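Local coordinates for protein putative transcriptional coactivator P15 (Enterobacteria phage t5, PDB 4BG7) that probably binds single-stranded DNA and, as a phage homolog of the eukaryotic transcription coactivator PC4, is implicated in recombination-dependent DNA replication, at the interface of chains A and B. Sequence-based numbering; all coordinates share one arbitrary frame. Chains: chain A/B, Putative transcriptional coactivator P15.

All three contacts belong to one two-fold symmetric interface, probably the dimer typical of PC4-family proteins. In contacts 1 and 2, helix 67-83 of one chain packs on strands of the other; C-alpha centres of these patches lie about 18 Å apart. B:Gln16, B:Val32 and A:Ile80 of contact 1 recur with chains exchanged in contact 2, but not identically: water links B:Gln16 to A:Ile80, a direct bond A:Gln16 to B:Ile80. Contact 3, between helices, lies between them, about 12 Å from contact 1 and 10 Å from contact 2, sharing A:Thr70 and B:Val90 with the latter. The helices thus join two sheets into one assembly.

Contact 1: the interface of chains A and B. Residues chain A 73, 76-77, 80; chain B 16, 18, 30, 32, 41.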
# COMPACT_ATOMS: atom_id res chain seq x y z
N LEU A 73 -5.72 -1.50 -6.96
CA LEU A 73 -4.31 -1.64 -6.51
C LEU A 73 -3.65 -2.87 -7.15
O LEU A 73 -2.55 -2.77 -7.70
CB LEU A 73 -4.24 -1.68 -4.97
CG LEU A 73 -2.88 -1.94 -4.33
CD1 LEU A 73 -1.81 -0.98 -4.88
CD2 LEU A 73 -2.97 -1.91 -2.78
N ALA A 76 -2.96 -1.92 -10.68
CA ALA A 76 -1.92 -0.87 -10.88
C ALA A 76 -0.56 -1.40 -10.54
O ALA A 76 0.43 -1.16 -11.32
CB ALA A 76 -2.20 0.46 -10.10
N PHE A 77 -0.51 -2.17 -9.45
CA PHE A 77 0.74 -2.75 -8.98
C PHE A 77 1.27 -3.83 -9.94
O PHE A 77 2.47 -3.84 -10.34
CB PHE A 77 0.51 -3.30 -7.58
CG PHE A 77 1.75 -3.84 -6.88
CD1 PHE A 77 2.94 -3.19 -6.93
CD2 PHE A 77 1.67 -4.95 -6.12
CE1 PHE A 77 4.05 -3.67 -6.25
CE2 PHE A 77 2.75 -5.41 -5.40
CZ PHE A 77 3.94 -4.78 -5.50
N ILE A 80 2.57 -1.99 -13.13
CA ILE A 80 3.85 -1.32 -12.98
C ILE A 80 4.91 -2.41 -13.07
O ILE A 80 5.96 -2.23 -13.74
CB ILE A 80 3.93 -0.47 -11.66
CG1 ILE A 80 3.13 0.83 -11.85
CG2 ILE A 80 5.41 -0.19 -11.30
CD1 ILE A 80 2.87 1.65 -10.60
N GLN B 16 6.13 6.35 -12.97
CA GLN B 16 4.75 5.87 -13.05
C GLN B 16 3.96 6.65 -12.04
O GLN B 16 4.49 7.01 -10.99
CB GLN B 16 4.71 4.42 -12.64
CG GLN B 16 5.57 3.51 -13.50
CD GLN B 16 4.82 2.98 -14.69
OE1 GLN B 16 3.81 3.57 -15.09
NE2 GLN B 16 5.30 1.86 -15.25
N ILE B 18 -0.17 6.03 -10.88
CA ILE B 18 -1.52 5.52 -11.13
C ILE B 18 -2.41 5.84 -9.93
O ILE B 18 -2.01 5.62 -8.81
CB ILE B 18 -1.45 3.99 -11.32
CG1 ILE B 18 -0.47 3.66 -12.50
CG2 ILE B 18 -2.89 3.43 -11.57
CD1 ILE B 18 -0.25 2.17 -12.70
N LEU B 30 -0.22 5.42 -6.55
CA LEU B 30 0.86 4.47 -6.57
C LEU B 30 1.86 5.03 -7.59
O LEU B 30 1.46 5.33 -8.71
CB LEU B 30 0.41 3.12 -7.06
CG LEU B 30 1.50 2.03 -7.18
CD1 LEU B 30 2.14 1.65 -5.86
CD2 LEU B 30 0.78 0.81 -7.74
N VAL B 32 6.10 5.29 -9.09
CA VAL B 32 7.53 4.92 -9.13
C VAL B 32 8.20 6.24 -9.56
O VAL B 32 7.68 6.93 -10.43
CB VAL B 32 7.84 3.81 -10.13
CG1 VAL B 32 9.36 3.66 -10.36
CG2 VAL B 32 7.22 2.50 -9.71
N MET B 41 9.31 3.24 -5.00
CA MET B 41 7.87 3.07 -5.21
C MET B 41 7.22 3.64 -3.95
O MET B 41 7.83 3.60 -2.87
CB MET B 41 7.54 1.60 -5.38
CG MET B 41 6.03 1.30 -5.45
SD MET B 41 5.67 -0.42 -5.86
CE MET B 41 5.80 -0.40 -7.64
O HOH W 1 7.25 0.17 -14.37
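A:Ile80, near the end of helix 67-83, pushes its side chain among B:Gln16, B:Ile18, B:Leu30, B:Val32 and B:Met41 on strands 16-19, 26-34 and 39-48, a helix-on-sheet patch of the probable PC4-type dimer. Its CD1 tip runs alongside the B:Leu30 branch and comes to 3.6 Å from CD2. The CG2 methyl, anti to the backbone N because chi1 is -76°, points off to one side, roughly at right angles to the CD1 arm, 3.6 Å from B:Val32 CG2 and close to the B:Met41 methyl. One helical turn earlier A:Ala76 makes the tight spot: its CB stands 3.4 Å from B:Ile18 CG2, shorter than ordinary van der Waals contact. B:Leu30 CD2 fills the groove between A:Ala76 CB and the backbone of A:Phe77. The A:Phe77 ring meets B:Met41 at its rim, the two side chains crossing at about a right angle, with SD 3.7 Å from CE1 and the CE methyl lying in the ring plane. Packing slackens at both ends of the patch. A:Leu73 merely brushes the sheet, its CD1 4.3 Å from B:Leu30 CD2. At the other end, the bent chain of B:Gln16 (chi2 -89°) passes A:Ile80 in the opposite direction and carries its amide to a bridging water. Water 1 sits 2.7 Å from B:Gln16 NE2, nearly in line with an N-H (160° at H), and 2.8 Å from A:Ile80 O.

Contact 2: the interface of chains A and B. Residues chain A 16, 32, 65, 70; chain B 80-81, 84, 90.
Strands 16-23 and 26-35, the A:Tyr65 loop and the start of helix 67-83 of chain A meet the end of helix 67-83, the following turn and helix 87-98 of chain B. In this PC4-type fold the strands pack against the partner's helix end, where B:Ile80 O accepts from the side chains of A:Gln16 and B:Ser84, with B:Ser84 N also close to it. A:Gln16, extended beyond CG (chi2 -173°), brings NE2 to 3.1 Å from that oxygen; the acceptor lies nearly in the amide plane, and the bond is fairly straight at 166°. B:Ser84 OG donates to the same carbonyl from above its plane, reaching it from the same face as the amide. This hydroxyl also meets A:Tyr65 OH at 2.8 Å in a hydrogen bond of undecided direction, lying at the ring edge in plane, and stands 3.1 Å from A:Gln16 NE2, close enough for another. Beside this polar cluster, B:Ile80 CD1 approaches A:Val32 CG2 (3.7 Å), whose methyl in turn covers one face of the A:Tyr65 ring toward its rim. B:Leu81 CD2 slots between A:Tyr65 and A:Thr70, 3.8 Å from the latter's CG2. A:Thr70 OG1 faces B:Val90 CG2 at 3.4 Å, the side chains crossing nearly perpendicular.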
# COMPACT_ATOMS: atom_id res chain seq x y z
N GLN A 16 -6.47 -7.19 10.37
CA GLN A 16 -5.22 -7.93 9.93
C GLN A 16 -4.04 -7.02 9.98
O GLN A 16 -4.20 -5.80 9.81
CB GLN A 16 -5.35 -8.45 8.46
CG GLN A 16 -6.64 -9.15 8.17
CD GLN A 16 -6.63 -9.79 6.76
OE1 GLN A 16 -5.66 -10.37 6.36
NE2 GLN A 16 -7.67 -9.58 6.02
N VAL A 32 -5.30 -3.95 7.75
CA VAL A 32 -6.71 -3.79 7.48
C VAL A 32 -7.27 -3.46 8.88
O VAL A 32 -7.06 -4.20 9.87
CB VAL A 32 -7.43 -5.04 6.96
CG1 VAL A 32 -8.97 -4.74 6.80
CG2 VAL A 32 -6.81 -5.49 5.63
N TYR A 65 -10.86 0.01 1.99
CA TYR A 65 -10.63 -1.36 1.61
C TYR A 65 -11.91 -1.91 1.06
O TYR A 65 -12.73 -2.41 1.84
CB TYR A 65 -10.23 -2.16 2.85
CG TYR A 65 -9.81 -3.63 2.65
CD1 TYR A 65 -8.69 -3.99 1.89
CD2 TYR A 65 -10.47 -4.66 3.32
CE1 TYR A 65 -8.28 -5.32 1.79
CE2 TYR A 65 -10.05 -5.97 3.25
CZ TYR A 65 -8.99 -6.31 2.45
OH TYR A 65 -8.60 -7.63 2.41
N THR A 70 -9.15 -2.45 -3.88
CA THR A 70 -8.25 -3.59 -3.89
C THR A 70 -7.98 -4.04 -5.30
O THR A 70 -6.82 -4.27 -5.65
CB THR A 70 -8.72 -4.70 -3.00
OG1 THR A 70 -10.04 -5.13 -3.38
CG2 THR A 70 -8.70 -4.28 -1.49
N ILE B 80 -3.75 -10.67 2.78
CA ILE B 80 -4.92 -9.98 3.34
C ILE B 80 -6.16 -10.24 2.55
O ILE B 80 -7.21 -10.56 3.12
CB ILE B 80 -4.70 -8.45 3.70
CG1 ILE B 80 -4.66 -7.54 2.49
CG2 ILE B 80 -3.46 -8.20 4.62
CD1 ILE B 80 -4.52 -6.03 2.79
N LEU B 81 -6.04 -10.23 1.22
CA LEU B 81 -7.14 -10.55 0.36
C LEU B 81 -7.58 -12.01 0.56
O LEU B 81 -8.76 -12.29 0.58
CB LEU B 81 -6.77 -10.31 -1.12
CG LEU B 81 -6.40 -8.91 -1.56
CD1 LEU B 81 -6.04 -8.87 -3.02
CD2 LEU B 81 -7.58 -7.93 -1.26
N SER B 84 -9.45 -12.30 3.80
CA SER B 84 -10.76 -11.68 3.59
C SER B 84 -11.65 -12.49 2.69
O SER B 84 -12.80 -12.11 2.47
CB SER B 84 -10.58 -10.29 2.99
OG SER B 84 -9.98 -9.47 3.94
N VAL B 90 -11.03 -10.22 -6.64
CA VAL B 90 -10.16 -9.09 -6.94
C VAL B 90 -9.34 -9.42 -8.18
O VAL B 90 -9.09 -8.53 -9.00
CB VAL B 90 -9.22 -8.76 -5.76
CG1 VAL B 90 -8.15 -7.71 -6.15
CG2 VAL B 90 -10.09 -8.33 -4.56

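Contact 3: the interface of chains A and B. Residues chain A 70-71, 74-75; chain B 77, 90, 93-94.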
# COMPACT_ATOMS: atom_id res chain seq x y z
N THR A 70 -9.15 -2.45 -3.88
CA THR A 70 -8.25 -3.59 -3.89
C THR A 70 -7.98 -4.04 -5.30
O THR A 70 -6.82 -4.27 -5.65
CB THR A 70 -8.72 -4.70 -3.00
OG1 THR A 70 -10.04 -5.13 -3.38
CG2 THR A 70 -8.70 -4.28 -1.49
N SER A 71 -9.04 -4.14 -6.14
CA SER A 71 -8.91 -4.48 -7.56
C SER A 71 -8.07 -3.42 -8.29
O SER A 71 -7.19 -3.74 -9.08
CB SER A 71 -10.29 -4.58 -8.22
OG SER A 71 -10.97 -5.63 -7.59
N PHE A 74 -4.36 -3.99 -7.16
CA PHE A 74 -3.85 -5.26 -7.73
C PHE A 74 -3.52 -4.99 -9.20
O PHE A 74 -2.41 -5.29 -9.70
CB PHE A 74 -4.90 -6.39 -7.64
CG PHE A 74 -4.36 -7.78 -7.88
CD1 PHE A 74 -4.12 -8.23 -9.17
CD2 PHE A 74 -4.09 -8.64 -6.81
CE1 PHE A 74 -3.62 -9.48 -9.38
CE2 PHE A 74 -3.57 -9.93 -7.01
CZ PHE A 74 -3.34 -10.34 -8.31
N TYR A 75 -4.46 -4.34 -9.87
CA TYR A 75 -4.22 -3.95 -11.28
C TYR A 75 -2.99 -3.01 -11.47
O TYR A 75 -2.07 -3.27 -12.36
CB TYR A 75 -5.51 -3.38 -11.89
CG TYR A 75 -5.29 -2.48 -13.07
CD1 TYR A 75 -5.01 -3.01 -14.31
CD2 TYR A 75 -5.20 -1.12 -12.91
CE1 TYR A 75 -4.79 -2.17 -15.40
CE2 TYR A 75 -4.99 -0.29 -13.95
CZ TYR A 75 -4.80 -0.82 -15.20
OH TYR A 75 -4.57 0.06 -16.23
N PHE B 77 -0.12 -8.16 0.63
CA PHE B 77 -1.37 -7.74 0.04
C PHE B 77 -2.20 -8.97 -0.33
O PHE B 77 -3.37 -9.10 -0.01
CB PHE B 77 -1.10 -6.80 -1.12
CG PHE B 77 -2.33 -6.27 -1.81
CD1 PHE B 77 -3.42 -5.78 -1.05
CD2 PHE B 77 -2.41 -6.24 -3.23
CE1 PHE B 77 -4.56 -5.29 -1.69
CE2 PHE B 77 -3.56 -5.77 -3.85
CZ PHE B 77 -4.63 -5.28 -3.08
N VAL B 90 -11.03 -10.22 -6.64
CA VAL B 90 -10.16 -9.09 -6.94
C VAL B 90 -9.34 -9.42 -8.18
O VAL B 90 -9.09 -8.53 -9.00
CB VAL B 90 -9.22 -8.76 -5.76
CG1 VAL B 90 -8.15 -7.71 -6.15
CG2 VAL B 90 -10.09 -8.33 -4.56
N ARG B 93 -11.56 -8.97 -11.16
CA ARG B 93 -11.80 -7.57 -11.47
C ARG B 93 -10.56 -6.86 -11.99
O ARG B 93 -10.64 -6.07 -12.90
CB ARG B 93 -12.45 -6.85 -10.27
CG ARG B 93 -12.89 -5.40 -10.52
CD ARG B 93 -13.66 -5.08 -11.84
NE ARG B 93 -14.67 -6.11 -12.18
CZ ARG B 93 -15.89 -6.24 -11.64
NH1 ARG B 93 -16.34 -5.38 -10.72
NH2 ARG B 93 -16.67 -7.24 -12.03
N ALA B 94 -9.41 -7.16 -11.43
CA ALA B 94 -8.18 -6.55 -11.93
C ALA B 94 -7.93 -6.94 -13.39
O ALA B 94 -7.50 -6.11 -14.18
CB ALA B 94 -7.00 -6.97 -11.07
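B:Val90, B:Arg93 and B:Ala94 on helix 87-98, together with B:Phe77 on helix 67-83, line the surface against which helix 67-83 of chain A lies, a helix-to-helix packing at the heart of the presumed dimer. Aliphatic contacts come first. B:Val90 directs CG1, set anti to its backbone nitrogen (chi1 171°), at the chain A backbone, 3.6 Å from A:Ser71 CA, and it also reaches A:Phe74 CB. The methyl of B:Ala94 lies against the chain A helix, its CB 4.0 Å from A:Tyr75 CB. Aromatic contacts follow. The same B:Ala94 CB touches the A:Phe74 ring, 3.7 Å from A:Phe74 CD1. The B:Phe77 ring comes edge on, with A:Thr70 O and A:Phe74 CA in its plane, CZ being 3.5 Å from that carbonyl oxygen and CE2 3.9 Å from the alpha carbon. A:Phe74 and B:Phe77 cross at a slant, the CE2 corner of the latter 4.2 Å from A:Phe74 CD2, so the pair meets at its rims instead of stacking face to face. Last comes a polar group set against carbon: the A:Ser71 hydroxyl rests on the aliphatic start of B:Arg93, a poorly ordered side chain bent at chi2 and chi3. A:Ser71 OG lies 3.3 Å from B:Arg93 CB, while A:Ser71 CB is 3.6 Å from B:Arg93 CG.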